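Local coordinates for protein Pre-mRNA-splicing factor SAD1 (Saccharomyces cerevisiae, PDB 4MSX) that promotes assembly of newly made U4 snRNA into the U4/U6 snRNP and is required for pre-mRNA splicing, although its ubiquitin-protease domain is catalytically inactive, at residues A[102-107]-A[131-136]; A[184-189]-A[232-237]; A[275-280]-A[286-291]; A[380-385]-A[391-396]. One frame throughout, in Å; residues are numbered along the deposited sequence.

Interaction 1: residues A[102-107]-A[131-136]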
loop_
_atom_site.group_PDB
_atom_site.type_symbol
_atom_site.label_atom_id
_atom_site.label_comp_id
_atom_site.label_asym_id
_atom_site.label_seq_id
_atom_site.Cartn_x
_atom_site.Cartn_y
_atom_site.Cartn_z
ATOM N N GLN A 102 13.238 2.193 -26.466
ATOM C CA GLN A 102 12.844 0.976 -27.173
ATOM C C GLN A 102 14.084 0.361 -27.869
ATOM O O GLN A 102 14.833 1.108 -28.455
ATOM C CB GLN A 102 11.812 1.342 -28.251
ATOM C CG GLN A 102 11.360 0.119 -29.060
ATOM C CD GLN A 102 10.141 0.428 -29.906
ATOM O OE1 GLN A 102 9.010 0.065 -29.552
ATOM N NE2 GLN A 102 10.352 1.139 -31.006
ATOM N N GLY A 103 14.269 -0.959 -27.835
ATOM C CA GLY A 103 15.438 -1.594 -28.424
ATOM C C GLY A 103 15.052 -2.873 -29.143
ATOM O O GLY A 103 13.857 -3.166 -29.250
ATOM N N ARG A 104 16.030 -3.657 -29.616
ATOM C CA ARG A 104 17.446 -3.321 -29.515
ATOM C C ARG A 104 18.145 -3.471 -30.890
ATOM O O ARG A 104 19.365 -3.387 -30.971
ATOM C CB ARG A 104 18.149 -4.216 -28.497
ATOM C CG ARG A 104 17.989 -5.702 -28.737
ATOM C CD ARG A 104 18.811 -6.503 -27.694
ATOM N NE ARG A 104 18.946 -7.921 -28.042
ATOM C CZ ARG A 104 17.999 -8.836 -27.839
ATOM N NH1 ARG A 104 16.835 -8.499 -27.289
ATOM N NH2 ARG A 104 18.213 -10.095 -28.200
ATOM N N HIS A 105 17.354 -3.667 -31.943
ATOM C CA HIS A 105 17.859 -3.761 -33.328
ATOM C C HIS A 105 18.480 -2.444 -33.827
ATOM O O HIS A 105 18.237 -1.356 -33.253
ATOM C CB HIS A 105 16.700 -4.151 -34.259
ATOM C CG HIS A 105 15.549 -3.192 -34.213
ATOM N ND1 HIS A 105 15.497 -2.050 -34.985
ATOM C CD2 HIS A 105 14.421 -3.185 -33.456
ATOM C CE1 HIS A 105 14.378 -1.390 -34.724
ATOM N NE2 HIS A 105 13.711 -2.055 -33.795
ATOM N N GLU A 106 19.270 -2.501 -34.909
ATOM C CA GLU A 106 19.810 -1.260 -35.454
ATOM C C GLU A 106 18.679 -0.399 -35.859
ATOM O O GLU A 106 17.631 -0.909 -36.250
ATOM C CB GLU A 106 20.650 -1.514 -36.749
ATOM C CG GLU A 106 21.633 -2.617 -36.666
ATOM C CD GLU A 106 22.467 -2.804 -37.989
ATOM O OE1 GLU A 106 22.677 -1.840 -38.803
ATOM O OE2 GLU A 106 22.922 -3.948 -38.185
ATOM N N LYS A 107 18.878 0.917 -35.799
ATOM C CA LYS A 107 17.813 1.877 -36.045
ATOM C C LYS A 107 16.842 2.088 -34.837
ATOM O O LYS A 107 16.151 3.119 -34.788
ATOM C CB LYS A 107 17.039 1.544 -37.317
ATOM C CG LYS A 107 17.953 1.548 -38.569
ATOM C CD LYS A 107 17.222 2.086 -39.800
ATOM C CE LYS A 107 18.175 2.210 -40.986
ATOM N NZ LYS A 107 19.021 0.977 -41.163
ATOM N N TYR A 131 22.039 -6.486 -21.708
ATOM C CA TYR A 131 22.612 -6.493 -23.063
ATOM C C TYR A 131 23.662 -5.434 -23.185
ATOM O O TYR A 131 23.561 -4.343 -22.585
ATOM C CB TYR A 131 21.535 -6.239 -24.106
ATOM C CG TYR A 131 20.575 -7.363 -24.226
ATOM C CD1 TYR A 131 20.795 -8.414 -25.121
ATOM C CD2 TYR A 131 19.463 -7.440 -23.385
ATOM C CE1 TYR A 131 19.912 -9.489 -25.204
ATOM C CE2 TYR A 131 18.577 -8.494 -23.473
ATOM C CZ TYR A 131 18.808 -9.523 -24.366
ATOM O OH TYR A 131 17.923 -10.572 -24.424
ATOM N N MET A 132 24.654 -5.734 -24.022
ATOM C CA MET A 132 25.626 -4.759 -24.447
ATOM C C MET A 132 25.192 -4.275 -25.828
ATOM O O MET A 132 24.828 -5.086 -26.696
ATOM C CB MET A 132 27.008 -5.416 -24.576
ATOM C CG MET A 132 27.659 -5.758 -23.262
ATOM S SD MET A 132 28.013 -4.266 -22.298
ATOM C CE MET A 132 29.118 -4.953 -21.043
ATOM N N LEU A 133 25.205 -2.970 -26.010
ATOM C CA LEU A 133 24.893 -2.360 -27.326
ATOM C C LEU A 133 25.983 -1.348 -27.642
ATOM O O LEU A 133 26.421 -0.585 -26.767
ATOM C CB LEU A 133 23.497 -1.686 -27.331
ATOM C CG LEU A 133 22.246 -2.557 -27.108
ATOM C CD1 LEU A 133 20.935 -1.705 -27.068
ATOM C CD2 LEU A 133 22.122 -3.607 -28.192
ATOM N N PRO A 134 26.427 -1.277 -28.929
ATOM C CA PRO A 134 25.887 -1.906 -30.145
ATOM C C PRO A 134 26.337 -3.351 -30.406
ATOM O O PRO A 134 25.886 -3.890 -31.422
ATOM C CB PRO A 134 26.381 -0.987 -31.298
ATOM C CG PRO A 134 27.629 -0.332 -30.786
ATOM C CD PRO A 134 27.473 -0.269 -29.211
ATOM N N GLN A 135 27.109 -3.982 -29.513
ATOM C CA GLN A 135 27.501 -5.384 -29.748
ATOM C C GLN A 135 26.246 -6.194 -29.970
ATOM O O GLN A 135 26.234 -7.117 -30.751
ATOM C CB GLN A 135 28.276 -5.995 -28.569
ATOM C CG GLN A 135 29.611 -5.348 -28.243
ATOM C CD GLN A 135 29.506 -4.080 -27.387
ATOM O OE1 GLN A 135 28.449 -3.371 -27.337
ATOM N NE2 GLN A 135 30.617 -3.768 -26.705
ATOM N N ASN A 136 25.167 -5.852 -29.266
ATOM C CA ASN A 136 23.948 -6.677 -29.300
ATOM C C ASN A 136 24.161 -8.135 -28.838
ATOM O O ASN A 136 23.691 -9.083 -29.475
ATOM C CB ASN A 136 23.289 -6.648 -30.668
ATOM C CG ASN A 136 21.819 -6.963 -30.595
ATOM O OD1 ASN A 136 21.346 -7.509 -29.590
ATOM N ND2 ASN A 136 21.070 -6.604 -31.645
#
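R104 lays its guanidinium flat on the ring of Y131, and this cation-pi stack carries the contact together with a hydrogen bond to N136. The two planes are 23° apart with centres separated by 4.0 Å, and Y131 CE1 sits over the middle of the guanidinium, 3.3 Å from R104 CZ. CG of R104 lies between the backbone N and the carbonyl carbon (chi1 55°), and the chain then runs extended to NE, which takes it across the ring. R104 CD rides over the same face near the rim, a CH-pi contact of 4.0 Å from R104 CD to the ring centroid. At the guanidinium edge, R104 NE donates to N136 OD1 at 2.9 Å, meeting a lone pair in the carbonyl plane, although the bond is bent to 141°. The N136 amide stands almost perpendicular to the guanidinium. Closer to the backbone, R104 CB packs against both methyls of L133, CD1 and CD2, each 4.0 Å away.

Beyond this first shell, R104 NH1 is hydrogen-bonded to Y92 OH, so a second nitrogen of the stacked group is held. Y131 is held by backbone bonds to F122, and the side chain of L133 is about 7 Å from that of the zinc ligand H113. Within the degenerate UBP-type zinc finger, a loop is thus pinned to a strand end by a positive charge probably stabilised by ring electrons and neutral oxygens.

Interaction 2: residues A[184-189]-A[232-237]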
loop_
_atom_site.group_PDB
_atom_site.type_symbol
_atom_site.label_atom_id
_atom_site.label_comp_id
_atom_site.label_asym_id
_atom_site.label_seq_id
_atom_site.Cartn_x
_atom_site.Cartn_y
_atom_site.Cartn_z
ATOM N N ILE A 184 8.295 2.299 4.598
ATOM C CA ILE A 184 8.847 3.391 3.813
ATOM C C ILE A 184 7.711 4.233 3.220
ATOM O O ILE A 184 6.570 3.780 3.157
ATOM C CB ILE A 184 9.734 2.882 2.662
ATOM C CG1 ILE A 184 8.929 1.982 1.727
ATOM C CG2 ILE A 184 10.951 2.113 3.199
ATOM C CD1 ILE A 184 9.711 1.528 0.534
ATOM N N GLY A 185 8.062 5.444 2.799
ATOM C CA GLY A 185 7.137 6.366 2.205
ATOM C C GLY A 185 7.286 6.454 0.694
ATOM O O GLY A 185 8.017 5.646 0.019
ATOM N N PHE A 186 6.559 7.446 0.162
ATOM C CA PHE A 186 6.266 7.504 -1.249
ATOM C C PHE A 186 6.299 8.975 -1.663
ATOM O O PHE A 186 5.869 9.864 -0.891
ATOM C CB PHE A 186 4.851 6.986 -1.566
ATOM C CG PHE A 186 4.624 5.513 -1.248
ATOM C CD1 PHE A 186 4.290 5.133 0.048
ATOM C CD2 PHE A 186 4.716 4.554 -2.250
ATOM C CE1 PHE A 186 4.079 3.803 0.382
ATOM C CE2 PHE A 186 4.499 3.180 -1.936
ATOM C CZ PHE A 186 4.159 2.830 -0.615
ATOM N N THR A 187 6.770 9.213 -2.884
ATOM C CA THR A 187 6.694 10.558 -3.451
ATOM C C THR A 187 5.271 10.882 -3.930
ATOM O O THR A 187 4.432 9.992 -4.141
ATOM C CB THR A 187 7.751 10.692 -4.595
ATOM O OG1 THR A 187 7.654 9.559 -5.462
ATOM C CG2 THR A 187 9.169 10.700 -3.994
ATOM N N ASN A 188 5.019 12.176 -4.120
ATOM C CA ASN A 188 3.743 12.661 -4.631
ATOM C C ASN A 188 2.532 12.271 -3.767
ATOM O O ASN A 188 1.487 11.891 -4.278
ATOM C CB ASN A 188 3.499 12.210 -6.062
ATOM C CG ASN A 188 2.532 13.204 -6.812
ATOM O OD1 ASN A 188 2.055 14.143 -6.192
ATOM N ND2 ASN A 188 2.251 12.959 -8.073
ATOM N N ALA A 189 2.696 12.390 -2.474
ATOM C CA ALA A 189 1.560 12.178 -1.565
ATOM C C ALA A 189 0.482 13.230 -1.840
ATOM O O ALA A 189 -0.706 13.007 -1.522
ATOM C CB ALA A 189 2.026 12.294 -0.126
ATOM N N LYS A 232 6.343 -6.174 -3.548
ATOM C CA LYS A 232 7.756 -6.607 -3.456
ATOM C C LYS A 232 8.733 -5.454 -3.232
ATOM O O LYS A 232 9.727 -5.596 -2.479
ATOM C CB LYS A 232 8.165 -7.379 -4.708
ATOM C CG LYS A 232 7.427 -8.744 -4.840
ATOM C CD LYS A 232 7.671 -9.257 -6.298
ATOM C CE LYS A 232 6.836 -10.444 -6.690
ATOM N NZ LYS A 232 7.284 -11.588 -5.951
ATOM N N LYS A 233 8.477 -4.296 -3.856
ATOM C CA LYS A 233 9.357 -3.162 -3.602
ATOM C C LYS A 233 9.144 -2.572 -2.251
ATOM O O LYS A 233 10.104 -2.081 -1.645
ATOM C CB LYS A 233 9.112 -2.040 -4.676
ATOM C CG LYS A 233 9.660 -2.490 -6.050
ATOM C CD LYS A 233 9.231 -1.496 -7.187
ATOM C CE LYS A 233 9.968 -1.885 -8.496
ATOM N NZ LYS A 233 9.443 -0.933 -9.624
ATOM N N ILE A 234 7.872 -2.530 -1.781
ATOM C CA ILE A 234 7.622 -1.929 -0.453
ATOM C C ILE A 234 8.487 -2.619 0.620
ATOM O O ILE A 234 8.947 -1.981 1.591
ATOM C CB ILE A 234 6.119 -2.040 -0.124
ATOM C CG1 ILE A 234 5.373 -0.934 -0.930
ATOM C CG2 ILE A 234 5.846 -1.968 1.417
ATOM C CD1 ILE A 234 3.838 -1.176 -0.942
ATOM N N TRP A 235 8.716 -3.918 0.425
ATOM C CA TRP A 235 9.480 -4.699 1.436
ATOM C C TRP A 235 10.983 -4.804 1.108
ATOM O O TRP A 235 11.740 -5.442 1.842
ATOM C CB TRP A 235 8.853 -6.105 1.625
ATOM C CG TRP A 235 7.636 -5.928 2.508
ATOM C CD1 TRP A 235 6.321 -5.789 2.115
ATOM C CD2 TRP A 235 7.661 -5.789 3.916
ATOM N NE1 TRP A 235 5.506 -5.597 3.257
ATOM C CE2 TRP A 235 6.327 -5.572 4.358
ATOM C CE3 TRP A 235 8.693 -5.836 4.871
ATOM C CZ2 TRP A 235 6.004 -5.408 5.748
ATOM C CZ3 TRP A 235 8.391 -5.665 6.213
ATOM C CH2 TRP A 235 7.045 -5.471 6.652
ATOM N N SER A 236 11.432 -4.187 0.004
ATOM C CA SER A 236 12.804 -4.442 -0.400
ATOM C C SER A 236 13.801 -3.960 0.638
ATOM O O SER A 236 13.750 -2.802 1.075
ATOM C CB SER A 236 13.117 -3.761 -1.753
ATOM O OG SER A 236 14.527 -3.787 -1.908
ATOM N N PRO A 237 14.725 -4.844 1.059
ATOM C CA PRO A 237 15.783 -4.415 1.990
ATOM C C PRO A 237 17.027 -3.833 1.262
ATOM O O PRO A 237 18.026 -3.558 1.923
ATOM C CB PRO A 237 16.186 -5.740 2.712
ATOM C CG PRO A 237 16.024 -6.788 1.654
ATOM C CD PRO A 237 14.791 -6.284 0.767
#
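This is a small, buried apolar contact inside the ubiquitin-specific protease (USP) fold, where the short, weakly bonded strand at about 185-186, with the residue just before it, meets the C-terminal end of helix 222-234. No hydrogen bond crosses it; shape and hydrophobic burial do the work. The F186 and I234 side chains run at about a right angle, and the ring meets the isoleucine obliquely. I234 turns CG1 away from its own carbonyl carbon (chi1 -78°), which carries the CG1-CD1 arm to the phenylalanine.

The surroundings complete the packing. Helix 189-203 supplies L199 against I234 and L200 against F186, while the F186 ring also stacks with that of H196. Strand 243-244, which pairs in parallel with 185-186, places L244 against I184, F186 and I234 alike. The contact therefore joins the small parallel sheet to two helices.

I184 approaches the backbone where the helix runs out, around the turn closed by S236 N bonding to K233 O; its CD1 lies 3.7 Å from I234 O in one of two modelled conformers, a less certain touch. The firmer detail is the tip of the F186 ring, where CZ lies 4.0 Å from I234 CG1 and equally far from I234 CD1.

Interaction 3: residues A[275-280]-A[286-291]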
loop_
_atom_site.group_PDB
_atom_site.type_symbol
_atom_site.label_atom_id
_atom_site.label_comp_id
_atom_site.label_asym_id
_atom_site.label_seq_id
_atom_site.Cartn_x
_atom_site.Cartn_y
_atom_site.Cartn_z
ATOM N N ASN A 275 -11.741 -5.702 -4.085
ATOM C CA ASN A 275 -12.622 -6.324 -5.055
ATOM C C ASN A 275 -11.887 -6.637 -6.360
ATOM O O ASN A 275 -12.172 -7.645 -7.025
ATOM C CB ASN A 275 -13.902 -5.500 -5.296
ATOM C CG ASN A 275 -14.835 -5.475 -4.032
ATOM O OD1 ASN A 275 -14.930 -6.459 -3.270
ATOM N ND2 ASN A 275 -15.490 -4.339 -3.802
ATOM N N LYS A 276 -10.944 -5.787 -6.745
ATOM C CA LYS A 276 -10.263 -6.000 -8.020
ATOM C C LYS A 276 -9.295 -7.216 -7.873
ATOM O O LYS A 276 -9.067 -7.992 -8.815
ATOM C CB LYS A 276 -9.508 -4.751 -8.436
ATOM C CG LYS A 276 -8.724 -4.877 -9.752
ATOM C CD LYS A 276 -9.727 -4.925 -10.894
ATOM C CE LYS A 276 -9.025 -5.165 -12.186
ATOM N NZ LYS A 276 -9.910 -4.959 -13.350
ATOM N N ILE A 277 -8.689 -7.331 -6.711
ATOM C CA ILE A 277 -7.780 -8.466 -6.432
ATOM C C ILE A 277 -8.585 -9.758 -6.512
ATOM O O ILE A 277 -8.167 -10.725 -7.193
ATOM C CB ILE A 277 -7.109 -8.373 -5.052
ATOM C CG1 ILE A 277 -6.104 -7.230 -5.056
ATOM C CG2 ILE A 277 -6.397 -9.747 -4.685
ATOM C CD1 ILE A 277 -5.643 -6.820 -3.662
ATOM N N CYS A 278 -9.746 -9.760 -5.880
ATOM C CA CYS A 278 -10.603 -10.951 -5.839
ATOM C C CYS A 278 -11.117 -11.389 -7.217
ATOM O O CYS A 278 -11.281 -12.587 -7.470
ATOM C CB CYS A 278 -11.785 -10.734 -4.912
ATOM S SG CYS A 278 -11.318 -10.764 -3.143
ATOM N N SER A 279 -11.380 -10.430 -8.103
ATOM C CA SER A 279 -11.902 -10.763 -9.411
ATOM C C SER A 279 -10.754 -11.121 -10.349
ATOM O O SER A 279 -10.961 -11.625 -11.471
ATOM C CB SER A 279 -12.712 -9.559 -9.942
ATOM O OG SER A 279 -11.805 -8.560 -10.352
ATOM N N SER A 280 -9.525 -10.864 -9.917
ATOM C CA SER A 280 -8.355 -11.095 -10.770
ATOM C C SER A 280 -7.499 -12.345 -10.410
ATOM O O SER A 280 -6.733 -12.799 -11.236
ATOM C CB SER A 280 -7.422 -9.893 -10.713
ATOM O OG SER A 280 -8.130 -8.746 -11.149
ATOM N N SER A 286 -8.976 -16.261 -2.275
ATOM C CA SER A 286 -9.171 -17.174 -1.152
ATOM C C SER A 286 -8.439 -16.677 0.092
ATOM O O SER A 286 -8.937 -16.814 1.191
ATOM C CB SER A 286 -8.696 -18.604 -1.567
ATOM O OG SER A 286 -7.275 -18.605 -1.706
ATOM N N ILE A 287 -7.260 -16.063 -0.043
ATOM C CA ILE A 287 -6.552 -15.585 1.163
ATOM C C ILE A 287 -7.284 -14.360 1.797
ATOM O O ILE A 287 -7.451 -14.274 3.017
ATOM C CB ILE A 287 -5.132 -15.147 0.810
ATOM C CG1 ILE A 287 -4.293 -16.396 0.407
ATOM C CG2 ILE A 287 -4.477 -14.432 2.027
ATOM C CD1 ILE A 287 -2.987 -16.053 -0.350
ATOM N N LEU A 288 -7.698 -13.404 0.955
ATOM C CA LEU A 288 -8.450 -12.237 1.501
ATOM C C LEU A 288 -9.767 -12.666 2.097
ATOM O O LEU A 288 -10.131 -12.245 3.191
ATOM C CB LEU A 288 -8.725 -11.195 0.380
ATOM C CG LEU A 288 -7.477 -10.501 -0.164
ATOM C CD1 LEU A 288 -7.880 -9.575 -1.350
ATOM C CD2 LEU A 288 -6.884 -9.652 0.946
ATOM N N ASN A 289 -10.509 -13.515 1.398
ATOM C CA ASN A 289 -11.742 -14.026 2.017
ATOM C C ASN A 289 -11.510 -14.703 3.360
ATOM O O ASN A 289 -12.252 -14.473 4.315
ATOM C CB ASN A 289 -12.541 -14.906 1.037
ATOM C CG ASN A 289 -13.374 -14.064 0.071
ATOM O OD1 ASN A 289 -14.492 -13.698 0.387
ATOM N ND2 ASN A 289 -12.806 -13.705 -1.069
ATOM N N HIS A 290 -10.450 -15.485 3.495
ATOM C CA HIS A 290 -10.256 -16.146 4.752
ATOM C C HIS A 290 -9.748 -15.193 5.816
ATOM O O HIS A 290 -10.162 -15.239 6.980
ATOM C CB HIS A 290 -9.224 -17.304 4.641
ATOM C CG HIS A 290 -8.870 -17.863 5.975
ATOM N ND1 HIS A 290 -9.738 -18.655 6.698
ATOM C CD2 HIS A 290 -7.790 -17.673 6.763
ATOM C CE1 HIS A 290 -9.188 -18.956 7.861
ATOM N NE2 HIS A 290 -8.007 -18.372 7.924
ATOM N N SER A 291 -8.832 -14.309 5.437
ATOM C CA SER A 291 -8.145 -13.546 6.467
ATOM C C SER A 291 -8.817 -12.207 6.858
ATOM O O SER A 291 -8.585 -11.708 7.960
ATOM C CB SER A 291 -6.722 -13.232 6.005
ATOM O OG SER A 291 -5.993 -14.440 5.857
#
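Helices 266-280 and 282-292 form a helical hairpin in the USP fold, two consecutive helices joined by a very short turn, and the segments 275-280 and 286-291 meet on its inner side. Their axes approach to 9.9 Å with directions 130° apart, so the pair splays well away from antiparallel. Close packing is concentrated on one methyl. L288 keeps CG anti to its carbonyl carbon (chi1 -67°), which directs CD1 to I277: L288 CD1 lies 3.7 Å from I277 CG2 and also reaches I277 CB, the two side chains crossing at about a right angle. Both residues are buried, and other helices close over them, with L227 of helix 222-234 against I277 and V208 of helix 206-214 against L288.

Toward C278 and N289, both only partly buried, the fit is looser. C278 SG is 4.1 Å from L288 CD1, a plain van der Waals contact, and W321 from a loop also packs on C278, L288 and N289. The N289 amide has its polar partners on its own side: ND2 bonds to K285 O a turn earlier, and OD1 to K293 NZ just past the helix end. Its approach to the sulfur is accordingly no hydrogen bond across the hairpin but a simple touch, with N289 ND2 lying 3.9 Å from C278 SG.

Interaction 4: residues A[380-385]-A[391-396]. With ACT (acetate ion), chain C.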
loop_
_atom_site.group_PDB
_atom_site.type_symbol
_atom_site.label_atom_id
_atom_site.label_comp_id
_atom_site.label_asym_id
_atom_site.label_seq_id
_atom_site.Cartn_x
_atom_site.Cartn_y
_atom_site.Cartn_z
ATOM N N ASN A 380 -16.896 6.796 10.500
ATOM C CA ASN A 380 -17.629 7.472 9.423
ATOM C C ASN A 380 -17.546 8.988 9.597
ATOM O O ASN A 380 -18.473 9.601 10.109
ATOM C CB ASN A 380 -19.075 7.022 9.428
ATOM C CG ASN A 380 -19.823 7.514 8.195
ATOM O OD1 ASN A 380 -19.196 7.990 7.238
ATOM N ND2 ASN A 380 -21.142 7.405 8.206
ATOM N N ARG A 381 -16.440 9.577 9.183
ATOM C CA ARG A 381 -16.216 11.027 9.326
ATOM C C ARG A 381 -17.035 11.906 8.371
ATOM O O ARG A 381 -17.448 13.025 8.737
ATOM C CB ARG A 381 -14.748 11.322 9.035
ATOM C CG ARG A 381 -13.754 10.551 9.954
ATOM C CD ARG A 381 -13.724 11.170 11.375
ATOM N NE ARG A 381 -12.860 10.404 12.295
ATOM C CZ ARG A 381 -12.743 10.691 13.594
ATOM N NH1 ARG A 381 -13.463 11.699 14.143
ATOM N NH2 ARG A 381 -11.936 9.968 14.334
ATOM N N PHE A 382 -17.206 11.433 7.139
ATOM C CA PHE A 382 -17.706 12.298 6.052
ATOM C C PHE A 382 -19.136 12.115 5.667
ATOM O O PHE A 382 -19.564 11.035 5.291
ATOM C CB PHE A 382 -16.928 12.011 4.769
ATOM C CG PHE A 382 -15.485 12.344 4.871
ATOM C CD1 PHE A 382 -15.089 13.587 5.316
ATOM C CD2 PHE A 382 -14.510 11.403 4.547
ATOM C CE1 PHE A 382 -13.754 13.923 5.443
ATOM C CE2 PHE A 382 -13.163 11.721 4.657
ATOM C CZ PHE A 382 -12.782 12.980 5.126
ATOM N N ASP A 383 -19.851 13.221 5.630
ATOM C CA ASP A 383 -21.173 13.207 5.032
ATOM C C ASP A 383 -20.986 13.803 3.614
ATOM O O ASP A 383 -21.023 15.020 3.427
ATOM C CB ASP A 383 -22.169 13.965 5.944
ATOM C CG ASP A 383 -23.538 14.182 5.294
ATOM O OD1 ASP A 383 -23.866 13.524 4.273
ATOM O OD2 ASP A 383 -24.287 15.010 5.840
ATOM N N ARG A 384 -20.747 12.919 2.622
ATOM C CA ARG A 384 -20.412 13.355 1.257
ATOM C C ARG A 384 -21.591 13.963 0.518
ATOM O O ARG A 384 -21.400 14.712 -0.446
ATOM C CB ARG A 384 -19.884 12.199 0.414
ATOM C CG ARG A 384 -18.727 11.501 1.026
ATOM C CD ARG A 384 -17.437 12.270 0.891
ATOM N NE ARG A 384 -16.357 11.336 0.590
ATOM C CZ ARG A 384 -15.070 11.658 0.524
ATOM N NH1 ARG A 384 -14.684 12.916 0.737
ATOM N NH2 ARG A 384 -14.182 10.715 0.202
ATOM N N ASN A 385 -22.812 13.621 0.955
ATOM C CA ASN A 385 -24.022 14.238 0.404
ATOM C C ASN A 385 -24.535 15.411 1.235
ATOM O O ASN A 385 -25.717 15.495 1.534
ATOM C CB ASN A 385 -25.129 13.206 0.229
ATOM C CG ASN A 385 -24.827 12.233 -0.871
ATOM O OD1 ASN A 385 -24.304 12.598 -1.944
ATOM N ND2 ASN A 385 -25.125 10.975 -0.612
ATOM N N LYS A 391 -14.796 20.041 5.418
ATOM C CA LYS A 391 -14.901 21.028 6.505
ATOM C C LYS A 391 -15.929 20.652 7.576
ATOM O O LYS A 391 -15.722 20.882 8.768
ATOM C CB LYS A 391 -15.317 22.394 5.930
ATOM C CG LYS A 391 -15.292 23.496 6.951
ATOM C CD LYS A 391 -15.417 24.865 6.233
ATOM C CE LYS A 391 -15.087 26.036 7.170
ATOM N NZ LYS A 391 -14.955 27.357 6.445
ATOM N N ASN A 392 -17.076 20.117 7.134
ATOM C CA ASN A 392 -18.162 19.776 8.044
ATOM C C ASN A 392 -18.114 18.341 8.594
ATOM O O ASN A 392 -19.118 17.829 9.093
ATOM C CB ASN A 392 -19.487 20.023 7.319
ATOM C CG ASN A 392 -19.710 21.508 7.098
ATOM O OD1 ASN A 392 -19.472 22.284 8.015
ATOM N ND2 ASN A 392 -20.013 21.902 5.872
ATOM N N ARG A 393 -16.947 17.712 8.503
ATOM C CA ARG A 393 -16.804 16.303 8.903
ATOM C C ARG A 393 -16.975 16.110 10.421
ATOM O O ARG A 393 -16.839 17.051 11.222
ATOM C CB ARG A 393 -15.412 15.771 8.508
ATOM C CG ARG A 393 -14.305 16.304 9.403
ATOM C CD ARG A 393 -12.886 16.027 8.791
ATOM N NE ARG A 393 -11.827 16.573 9.638
ATOM C CZ ARG A 393 -11.489 17.863 9.661
ATOM N NH1 ARG A 393 -12.104 18.757 8.859
ATOM N NH2 ARG A 393 -10.522 18.253 10.460
ATOM N N ASN A 394 -17.271 14.872 10.811
ATOM C CA ASN A 394 -17.499 14.565 12.216
ATOM C C ASN A 394 -16.149 14.452 12.941
ATOM O O ASN A 394 -15.391 13.467 12.741
ATOM C CB ASN A 394 -18.311 13.264 12.331
ATOM C CG ASN A 394 -18.736 12.963 13.760
ATOM O OD1 ASN A 394 -17.962 13.139 14.683
ATOM N ND2 ASN A 394 -19.975 12.519 13.932
ATOM N N GLN A 395 -15.827 15.436 13.787
ATOM C CA GLN A 395 -14.514 15.438 14.441
ATOM C C GLN A 395 -14.512 14.906 15.879
ATOM O O GLN A 395 -13.620 15.240 16.663
ATOM C CB GLN A 395 -13.882 16.824 14.389
ATOM C CG GLN A 395 -13.754 17.342 12.966
ATOM C CD GLN A 395 -12.953 18.639 12.927
ATOM O OE1 GLN A 395 -11.849 18.690 13.461
ATOM N NE2 GLN A 395 -13.544 19.709 12.360
ATOM N N THR A 396 -15.469 14.029 16.189
ATOM C CA THR A 396 -15.526 13.389 17.507
ATOM C C THR A 396 -14.193 12.714 17.780
ATOM O O THR A 396 -13.633 12.007 16.911
ATOM C CB THR A 396 -16.682 12.357 17.599
ATOM O OG1 THR A 396 -17.931 12.997 17.298
ATOM C CG2 THR A 396 -16.754 11.726 18.958
HETATM C C ACT C . -21.139 12.499 10.029
HETATM O O ACT C . -21.161 11.575 9.154
HETATM O OXT ACT C . -21.482 12.216 11.256
HETATM C CH3 ACT C . -20.691 13.872 9.580
HETATM O O HOH W 1 -10.594 10.796 16.592
#
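R381 bends at its second torsion (chi2 -75°) and then runs extended, a path that carries its guanidinium along the facing segment to the backbone carbonyls of N394 and T396. There a single nitrogen serves both: R381 NH1 donates to T396 O at 2.8 Å and to N394 O at 3.0 Å. Both bonds are nearly straight, and both oxygens lie close to the guanidinium plane. A water bridges the next edge, accepting from R381 NH2 and donating to T396 O at 3.3 Å. R381 NE is bound to T473 O of strand 472-480, so the group is fixed in rotation from several directions.

The backbone of the same arginine adds a third direct link, N394 N to R381 O at 2.8 Å. Beside it F382 CD1 packs 3.9 Å from R393 CB; in the conformer described, one of two modelled, R393 NE forms a salt bridge with E472.

N394 has its CG anti to the backbone N (chi1 -173°), which sets OD1 to accept two bonds, from T396 N at 3.0 Å and from T396 OG1 at 2.6 Å. Its ND2 bonds to P328 O and to an acetate, probably from the crystallisation liquor. The bond from T396 N closes an Asx turn just ahead of strand 397-399; together these bonds make a loop connection within the USP fold, clasped by arginine-to-carbonyl bonds instead of regular strand pairing.

Overall arrangement
Read from the N terminus, the four contacts follow one another in series; none nests in or crosses another. Interaction 1 closes first, across the helix and strands of the zinc-finger region, its centre about 36 Å from that of the chain. The remaining three lie in the USP region. Interaction 2 closes a largely helical excursion of 42 residues near the chain's centre, whereas interactions 3 and 4 each close over just five residues, one at a helical hairpin and the other in a loop between strands. Helix 222-234 contributes to interaction 2 and also packs on interaction 3, linking their surroundings. Interactions 1 and 4 are farthest apart, their centres 57 Å from each other on opposite sides of the chain's centre.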